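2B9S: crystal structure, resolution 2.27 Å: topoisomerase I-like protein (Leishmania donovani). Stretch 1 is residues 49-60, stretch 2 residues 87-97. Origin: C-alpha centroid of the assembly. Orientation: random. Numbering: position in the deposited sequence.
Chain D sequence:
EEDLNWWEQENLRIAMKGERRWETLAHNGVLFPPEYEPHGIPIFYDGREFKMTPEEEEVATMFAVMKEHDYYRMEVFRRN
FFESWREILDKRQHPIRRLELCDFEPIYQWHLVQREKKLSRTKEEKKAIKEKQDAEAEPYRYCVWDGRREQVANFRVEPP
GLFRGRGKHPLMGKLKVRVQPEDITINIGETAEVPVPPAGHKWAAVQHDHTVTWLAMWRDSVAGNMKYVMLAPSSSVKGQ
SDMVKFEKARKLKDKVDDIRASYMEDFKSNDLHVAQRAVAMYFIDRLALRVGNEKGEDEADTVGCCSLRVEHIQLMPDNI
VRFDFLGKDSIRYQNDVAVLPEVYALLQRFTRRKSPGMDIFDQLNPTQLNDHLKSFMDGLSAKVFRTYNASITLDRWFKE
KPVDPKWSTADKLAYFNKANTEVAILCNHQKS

Stretch 1 (49-60) EFKMTPEEEEVA
Stretch 2, residues 87-97: EILDKRQHPIR

Phe 50 is the apolar centre of this contact. It lies in a strand, with phi/psi of -133/124, and its CA-to-CB bond points toward stretch 2. Its chi1 is t (179°) and its chi2 is -106°. The ring is buried among the side chains of Leu 89, Arg 92, His 94, Pro 95 and Ile 96. Ile 96 covers one face: its CD1 sits 3.8 Å from the centroid of the Phe 50 ring, 10° off the normal, a CH-pi contact. Ile 96 reaches this place with chi1 -42° and chi2 -68°, both m. Leu 89 CD2 lies at the ring edge, 3.9 Å from Phe 50 CZ. Pro 95 CD is 3.5 Å from Phe 50 CE2, and His 94 CB is 3.9 Å from the same Phe 50 CE2. The CA atoms of Phe 50 and His 94 are 8.8 Å apart, a spacing that leaves room for the ring between the backbones.

A second apolar patch joins the two helical segments, residues 54-60 and 87-89. Here the backbones come closer, with the CA atoms of Glu 56 and Ile 88 at 6.3 Å. The CA-to-CB bond of Ile 88 (chi1 m, chi2 t) points toward stretch 1. Its CD1 packs on Val 59 CG2 at 3.6 Å; Val 59 has chi1 t. The CG2 of Ile 88 lies 3.7 Å from Glu 56 CG and 3.6 Å from Glu 55 CD. The acidic side chains therefore lend their carbons to the packing. Leu 89 (m, t) also places CD2 3.6 Å from Glu 56 CD.

After Leu 89 the chain leaves the helix through a type I beta turn, Leu 89 to Arg 92. Arg 92 N donates to Leu 89 O at 3.2 Å. The CA-to-CB bond of Arg 92, the last residue of the turn, points toward stretch 1; its side chain has chi1 54° (p), chi2 72° (p) and chi3 158° (t). Its guanidinium lays one face against Phe 50, Arg 92 NH2 being 3.3 Å from Phe 50 CZ, and bonds along its edge. Arg 92 NE donates to Glu 56 OE2 at 2.9 Å, and Arg 92 NH2 to Glu 56 OE1 at 3.0 Å. Both bonds are nearly straight, so the salt bridge is two-pronged. Arg 92 NH2 also donates to Lys 51 O at 2.9 Å, at a more bent 133°. Arg 92 NH1 turns to its own stretch and donates to Gln 93 O at 2.9 Å.

Glu 56 (chi1 m, chi2 t) also helps to start its helix. Thr 53, chi1 p, is the N-cap: its OG1 accepts from Glu 56 N at 3.2 Å. In return, Thr 53 N donates to Glu 56 OE1 at 3.0 Å. A water donates to Glu 56 OE2 at 2.8 Å and to Ile 88 O at 2.7 Å, linking the stretches.

At the exposed edge of the contact, Glu 55, t at chi1 and chi2, meets Lys 91. Lys 91 NZ donates to Glu 55 OE1 at 3.1 Å, a second salt bridge.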

ATOM      1  N   GLU D  49     -12.475 -23.654  34.745  1.00 26.87           N
ATOM      2  CA  GLU D  49     -11.180 -23.677  34.059  1.00 26.74           C
ATOM      3  C   GLU D  49     -11.252 -24.495  32.775  1.00 25.86           C
ATOM      4  O   GLU D  49     -11.890 -25.554  32.742  1.00 25.01           O
ATOM      5  CB  GLU D  49     -10.094 -24.223  34.990  1.00 26.52           C
ATOM      6  CG  GLU D  49      -8.731 -24.393  34.373  1.00 29.03           C
ATOM      7  CD  GLU D  49      -7.801 -25.204  35.253  1.00 31.02           C
ATOM      8  OE1 GLU D  49      -8.193 -25.510  36.400  1.00 33.32           O
ATOM      9  OE2 GLU D  49      -6.678 -25.533  34.812  1.00 31.89           O
ATOM     10  N   PHE D  50     -10.592 -23.997  31.727  1.00 24.94           N
ATOM     11  CA  PHE D  50     -10.560 -24.663  30.428  1.00 24.75           C
ATOM     12  C   PHE D  50      -9.140 -24.722  29.860  1.00 25.46           C
ATOM     13  O   PHE D  50      -8.452 -23.702  29.738  1.00 26.46           O
ATOM     14  CB  PHE D  50     -11.540 -23.987  29.466  1.00 25.60           C
ATOM     15  CG  PHE D  50     -11.571 -24.589  28.077  1.00 26.87           C
ATOM     16  CD1 PHE D  50     -10.979 -23.922  27.004  1.00 25.65           C
ATOM     17  CD2 PHE D  50     -12.212 -25.802  27.836  1.00 25.60           C
ATOM     18  CE1 PHE D  50     -11.014 -24.457  25.724  1.00 25.08           C
ATOM     19  CE2 PHE D  50     -12.264 -26.330  26.557  1.00 26.51           C
ATOM     20  CZ  PHE D  50     -11.657 -25.639  25.491  1.00 25.59           C
ATOM     21  N   LYS D  51      -8.705 -25.941  29.558  1.00 25.93           N
ATOM     22  CA  LYS D  51      -7.380 -26.204  29.004  1.00 26.96           C
ATOM     23  C   LYS D  51      -7.451 -26.322  27.488  1.00 26.43           C
ATOM     24  O   LYS D  51      -8.465 -26.775  26.927  1.00 25.23           O
ATOM     25  CB  LYS D  51      -6.784 -27.486  29.596  1.00 27.11           C
ATOM     26  CG  LYS D  51      -6.515 -27.406  31.099  1.00 27.78           C
ATOM     27  CD  LYS D  51      -5.712 -28.609  31.556  1.00 28.74           C
ATOM     28  CE  LYS D  51      -5.628 -28.707  33.074  1.00 31.75           C
ATOM     29  NZ  LYS D  51      -5.124 -30.052  33.477  1.00 33.98           N
ATOM     30  N   MET D  52      -6.355 -25.932  26.844  1.00 25.60           N
ATOM     31  CA  MET D  52      -6.274 -25.864  25.398  1.00 25.66           C
ATOM     32  C   MET D  52      -5.049 -26.578  24.836  1.00 26.83           C
ATOM     33  O   MET D  52      -3.966 -26.576  25.443  1.00 24.05           O
ATOM     34  CB  MET D  52      -6.235 -24.391  24.966  1.00 26.50           C
ATOM     35  CG  MET D  52      -7.567 -23.669  25.129  1.00 24.69           C
ATOM     36  SD  MET D  52      -7.449 -21.884  24.926  1.00 25.11           S
ATOM     37  CE  MET D  52      -6.420 -21.350  26.268  1.00 21.53           C
ATOM     38  N   THR D  53      -5.227 -27.173  23.657  1.00 28.83           N
ATOM     39  CA  THR D  53      -4.101 -27.569  22.811  1.00 27.88           C
ATOM     40  C   THR D  53      -3.328 -26.298  22.443  1.00 28.91           C
ATOM     41  O   THR D  53      -3.924 -25.212  22.419  1.00 29.10           O
ATOM     42  CB  THR D  53      -4.582 -28.240  21.500  1.00 28.05           C
ATOM     43  OG1 THR D  53      -5.140 -27.253  20.612  1.00 24.84           O
ATOM     44  CG2 THR D  53      -5.606 -29.369  21.781  1.00 26.63           C
ATOM     45  N   PRO D  54      -2.010 -26.421  22.178  1.00 28.80           N
ATOM     46  CA  PRO D  54      -1.155 -25.314  21.695  1.00 28.35           C
ATOM     47  C   PRO D  54      -1.765 -24.481  20.538  1.00 27.38           C
ATOM     48  O   PRO D  54      -1.597 -23.272  20.483  1.00 27.19           O
ATOM     49  CB  PRO D  54       0.116 -26.046  21.226  1.00 29.62           C
ATOM     50  CG  PRO D  54       0.208 -27.253  22.202  1.00 29.99           C
ATOM     51  CD  PRO D  54      -1.239 -27.672  22.389  1.00 29.45           C
ATOM     52  N   GLU D  55      -2.470 -25.150  19.639  1.00 28.49           N
ATOM     53  CA  GLU D  55      -3.090 -24.533  18.484  1.00 29.00           C
ATOM     54  C   GLU D  55      -4.277 -23.645  18.874  1.00 26.48           C
ATOM     55  O   GLU D  55      -4.440 -22.560  18.323  1.00 26.94           O
ATOM     56  CB  GLU D  55      -3.514 -25.625  17.491  1.00 30.46           C
ATOM     57  CG  GLU D  55      -4.066 -25.107  16.160  1.00 33.30           C
ATOM     58  CD  GLU D  55      -4.773 -26.184  15.338  1.00 33.59           C
ATOM     59  OE1 GLU D  55      -5.054 -27.296  15.877  1.00 35.91           O
ATOM     60  OE2 GLU D  55      -5.072 -25.904  14.156  1.00 34.34           O
ATOM     61  N   GLU D  56      -5.107 -24.131  19.795  1.00 25.11           N
ATOM     62  CA  GLU D  56      -6.223 -23.369  20.365  1.00 24.92           C
ATOM     63  C   GLU D  56      -5.698 -22.223  21.207  1.00 24.59           C
ATOM     64  O   GLU D  56      -6.243 -21.128  21.173  1.00 26.87           O
ATOM     65  CB  GLU D  56      -7.115 -24.261  21.250  1.00 23.53           C
ATOM     66  CG  GLU D  56      -7.821 -25.376  20.514  1.00 25.45           C
ATOM     67  CD  GLU D  56      -8.324 -26.479  21.425  1.00 25.78           C
ATOM     68  OE1 GLU D  56      -8.003 -26.479  22.623  1.00 29.17           O
ATOM     69  OE2 GLU D  56      -9.044 -27.370  20.949  1.00 28.43           O
ATOM     70  N   GLU D  57      -4.643 -22.498  21.971  1.00 23.08           N
ATOM     71  CA  GLU D  57      -4.074 -21.558  22.904  1.00 21.26           C
ATOM     72  C   GLU D  57      -3.429 -20.381  22.196  1.00 22.11           C
ATOM     73  O   GLU D  57      -3.475 -19.243  22.685  1.00 21.80           O
ATOM     74  CB  GLU D  57      -3.041 -22.265  23.792  1.00 21.41           C
ATOM     75  CG  GLU D  57      -2.366 -21.306  24.742  1.00 23.72           C
ATOM     76  CD  GLU D  57      -1.096 -21.853  25.362  1.00 25.40           C
ATOM     77  OE1 GLU D  57      -1.176 -22.712  26.272  1.00 26.84           O
ATOM     78  OE2 GLU D  57      -0.019 -21.384  24.961  1.00 24.97           O
ATOM     79  N   GLU D  58      -2.775 -20.670  21.074  1.00 21.83           N
ATOM     80  CA  GLU D  58      -2.111 -19.639  20.300  1.00 20.94           C
ATOM     81  C   GLU D  58      -3.126 -18.614  19.792  1.00 20.62           C
ATOM     82  O   GLU D  58      -2.882 -17.408  19.876  1.00 21.74           O
ATOM     83  CB  GLU D  58      -1.352 -20.268  19.125  1.00 21.20           C
ATOM     84  CG  GLU D  58      -0.701 -19.258  18.193  1.00 21.97           C
ATOM     85  CD  GLU D  58      -0.016 -19.886  16.999  1.00 22.20           C
ATOM     86  OE1 GLU D  58      -0.424 -20.998  16.570  1.00 23.02           O
ATOM     87  OE2 GLU D  58       0.899 -19.230  16.462  1.00 21.22           O
ATOM     88  N   VAL D  59      -4.249 -19.105  19.264  1.00 19.94           N
ATOM     89  CA  VAL D  59      -5.307 -18.259  18.720  1.00 22.55           C
ATOM     90  C   VAL D  59      -6.083 -17.487  19.807  1.00 22.44           C
ATOM     91  O   VAL D  59      -6.374 -16.298  19.637  1.00 25.03           O
ATOM     92  CB  VAL D  59      -6.212 -19.052  17.739  1.00 22.93           C
ATOM     93  CG1 VAL D  59      -7.363 -18.189  17.190  1.00 21.51           C
ATOM     94  CG2 VAL D  59      -5.366 -19.571  16.581  1.00 23.35           C
ATOM     95  N   ALA D  60      -6.382 -18.149  20.923  1.00 21.38           N
ATOM     96  CA  ALA D  60      -6.900 -17.485  22.135  1.00 21.82           C
ATOM     97  C   ALA D  60      -6.007 -16.337  22.607  1.00 21.08           C
ATOM     98  O   ALA D  60      -6.493 -15.282  22.985  1.00 22.33           O
ATOM     99  CB  ALA D  60      -7.096 -18.522  23.280  1.00 19.26           C
ATOM    100  N   GLU D  87     -13.514 -23.036  14.739  1.00 33.12           N
ATOM    101  CA  GLU D  87     -13.104 -23.998  13.698  1.00 35.31           C
ATOM    102  C   GLU D  87     -12.000 -24.925  14.205  1.00 34.04           C
ATOM    103  O   GLU D  87     -11.930 -26.095  13.817  1.00 36.56           O
ATOM    104  CB  GLU D  87     -12.539 -23.282  12.479  1.00 36.43           C
ATOM    105  CG  GLU D  87     -13.521 -22.730  11.492  1.00 41.48           C
ATOM    106  CD  GLU D  87     -12.804 -22.139  10.280  1.00 42.41           C
ATOM    107  OE1 GLU D  87     -13.133 -20.989   9.890  1.00 45.61           O
ATOM    108  OE2 GLU D  87     -11.886 -22.819   9.747  1.00 44.09           O
ATOM    109  N   ILE D  88     -11.107 -24.370  15.020  1.00 32.63           N
ATOM    110  CA  ILE D  88     -10.016 -25.117  15.622  1.00 29.79           C
ATOM    111  C   ILE D  88     -10.552 -25.958  16.781  1.00 31.04           C
ATOM    112  O   ILE D  88     -10.302 -27.173  16.842  1.00 31.91           O
ATOM    113  CB  ILE D  88      -8.857 -24.178  16.068  1.00 28.93           C
ATOM    114  CG1 ILE D  88      -8.263 -23.453  14.845  1.00 27.37           C
ATOM    115  CG2 ILE D  88      -7.762 -24.962  16.839  1.00 27.27           C
ATOM    116  CD1 ILE D  88      -7.450 -22.197  15.167  1.00 27.74           C
ATOM    117  N   LEU D  89     -11.298 -25.306  17.678  1.00 29.02           N
ATOM    118  CA  LEU D  89     -11.850 -25.930  18.870  1.00 27.65           C
ATOM    119  C   LEU D  89     -12.800 -27.085  18.548  1.00 29.54           C
ATOM    120  O   LEU D  89     -12.882 -28.067  19.305  1.00 29.61           O
ATOM    121  CB  LEU D  89     -12.599 -24.881  19.710  1.00 26.58           C
ATOM    122  CG  LEU D  89     -11.916 -23.792  20.550  1.00 26.26           C
ATOM    123  CD1 LEU D  89     -12.938 -22.739  20.980  1.00 24.46           C
ATOM    124  CD2 LEU D  89     -11.232 -24.377  21.796  1.00 25.16           C
ATOM    125  N   ASP D  90     -13.556 -26.935  17.456  1.00 31.77           N
ATOM    126  CA  ASP D  90     -14.603 -27.893  17.062  1.00 31.88           C
ATOM    127  C   ASP D  90     -14.045 -29.198  16.521  1.00 31.90           C
ATOM    128  O   ASP D  90     -14.807 -30.094  16.185  1.00 31.17           O
ATOM    129  CB  ASP D  90     -15.570 -27.295  16.037  1.00 31.39           C
ATOM    130  CG  ASP D  90     -16.544 -26.291  16.648  1.00 32.68           C
ATOM    131  OD1 ASP D  90     -16.514 -26.072  17.880  1.00 32.99           O
ATOM    132  OD2 ASP D  90     -17.352 -25.715  15.883  1.00 32.02           O
ATOM    133  N   LYS D  91     -12.722 -29.313  16.440  1.00 33.21           N
ATOM    134  CA  LYS D  91     -12.101 -30.592  16.074  1.00 33.55           C
ATOM    135  C   LYS D  91     -12.153 -31.600  17.228  1.00 34.97           C
ATOM    136  O   LYS D  91     -12.025 -32.804  17.005  1.00 36.11           O
ATOM    137  CB  LYS D  91     -10.675 -30.384  15.581  1.00 33.50           C
ATOM    138  CG  LYS D  91     -10.620 -29.633  14.257  1.00 34.68           C
ATOM    139  CD  LYS D  91      -9.236 -29.670  13.655  1.00 34.40           C
ATOM    140  CE  LYS D  91      -8.330 -28.658  14.303  1.00 34.73           C
ATOM    141  NZ  LYS D  91      -7.007 -29.259  14.573  1.00 35.60           N
ATOM    142  N   ARG D  92     -12.346 -31.106  18.457  1.00 34.94           N
ATOM    143  CA  ARG D  92     -12.480 -31.969  19.629  1.00 34.71           C
ATOM    144  C   ARG D  92     -13.712 -31.576  20.457  1.00 35.16           C
ATOM    145  O   ARG D  92     -14.462 -30.699  20.049  1.00 35.66           O
ATOM    146  CB  ARG D  92     -11.172 -32.022  20.460  1.00 32.91           C
ATOM    147  CG  ARG D  92     -10.564 -30.680  20.918  1.00 30.93           C
ATOM    148  CD  ARG D  92     -11.368 -29.985  22.034  1.00 29.57           C
ATOM    149  NE  ARG D  92     -10.514 -29.055  22.756  1.00 30.41           N
ATOM    150  CZ  ARG D  92     -10.481 -28.915  24.079  1.00 29.41           C
ATOM    151  NH1 ARG D  92     -11.287 -29.637  24.837  1.00 28.40           N
ATOM    152  NH2 ARG D  92      -9.627 -28.059  24.638  1.00 27.41           N
ATOM    153  N   GLN D  93     -13.937 -32.254  21.586  1.00 35.46           N
ATOM    154  CA  GLN D  93     -15.111 -32.000  22.432  1.00 34.82           C
ATOM    155  C   GLN D  93     -14.790 -30.894  23.413  1.00 32.46           C
ATOM    156  O   GLN D  93     -13.742 -30.924  24.054  1.00 31.65           O
ATOM    157  CB  GLN D  93     -15.545 -33.292  23.180  1.00 35.74           C
ATOM    158  N   HIS D  94     -15.673 -29.907  23.518  1.00 31.00           N
ATOM    159  CA  HIS D  94     -15.437 -28.742  24.393  1.00 28.76           C
ATOM    160  C   HIS D  94     -16.762 -28.055  24.682  1.00 30.60           C
ATOM    161  O   HIS D  94     -17.753 -28.268  23.938  1.00 27.19           O
ATOM    162  CB  HIS D  94     -14.490 -27.732  23.732  1.00 28.79           C
ATOM    163  CG  HIS D  94     -15.101 -27.028  22.566  1.00 27.98           C
ATOM    164  ND1 HIS D  94     -15.077 -27.543  21.288  1.00 29.91           N
ATOM    165  CD2 HIS D  94     -15.784 -25.868  22.489  1.00 27.29           C
ATOM    166  CE1 HIS D  94     -15.721 -26.726  20.474  1.00 28.70           C
ATOM    167  NE2 HIS D  94     -16.161 -25.702  21.179  1.00 27.79           N
ATOM    168  N   PRO D  95     -16.807 -27.239  25.766  1.00 29.60           N
ATOM    169  CA  PRO D  95     -18.031 -26.547  26.129  1.00 30.40           C
ATOM    170  C   PRO D  95     -18.200 -25.085  25.615  1.00 31.28           C
ATOM    171  O   PRO D  95     -19.175 -24.425  26.006  1.00 29.98           O
ATOM    172  CB  PRO D  95     -17.956 -26.566  27.665  1.00 30.27           C
ATOM    173  CG  PRO D  95     -16.477 -26.386  27.941  1.00 30.26           C
ATOM    174  CD  PRO D  95     -15.741 -26.997  26.763  1.00 30.14           C
ATOM    175  N   ILE D  96     -17.286 -24.599  24.763  1.00 30.30           N
ATOM    176  CA  ILE D  96     -17.271 -23.184  24.313  1.00 30.22           C
ATOM    177  C   ILE D  96     -18.401 -22.860  23.306  1.00 31.33           C
ATOM    178  O   ILE D  96     -18.404 -23.341  22.170  1.00 31.68           O
ATOM    179  CB  ILE D  96     -15.872 -22.765  23.717  1.00 29.72           C
ATOM    180  CG1 ILE D  96     -14.682 -23.313  24.543  1.00 29.22           C
ATOM    181  CG2 ILE D  96     -15.782 -21.269  23.501  1.00 28.86           C
ATOM    182  CD1 ILE D  96     -14.499 -22.736  25.934  1.00 28.74           C
ATOM    183  N   ARG D  97     -19.366 -22.042  23.712  1.00 31.83           N
ATOM    184  CA  ARG D  97     -20.509 -21.750  22.818  1.00 31.75           C
ATOM    185  C   ARG D  97     -20.739 -20.257  22.602  1.00 31.59           C
ATOM    186  O   ARG D  97     -21.359 -19.847  21.618  1.00 31.74           O
ATOM    187  CB  ARG D  97     -21.798 -22.440  23.326  1.00 31.90           C
TER
HETATM  188  O   HOH W   1      -8.685 -28.577  18.504  1.00 20.80           O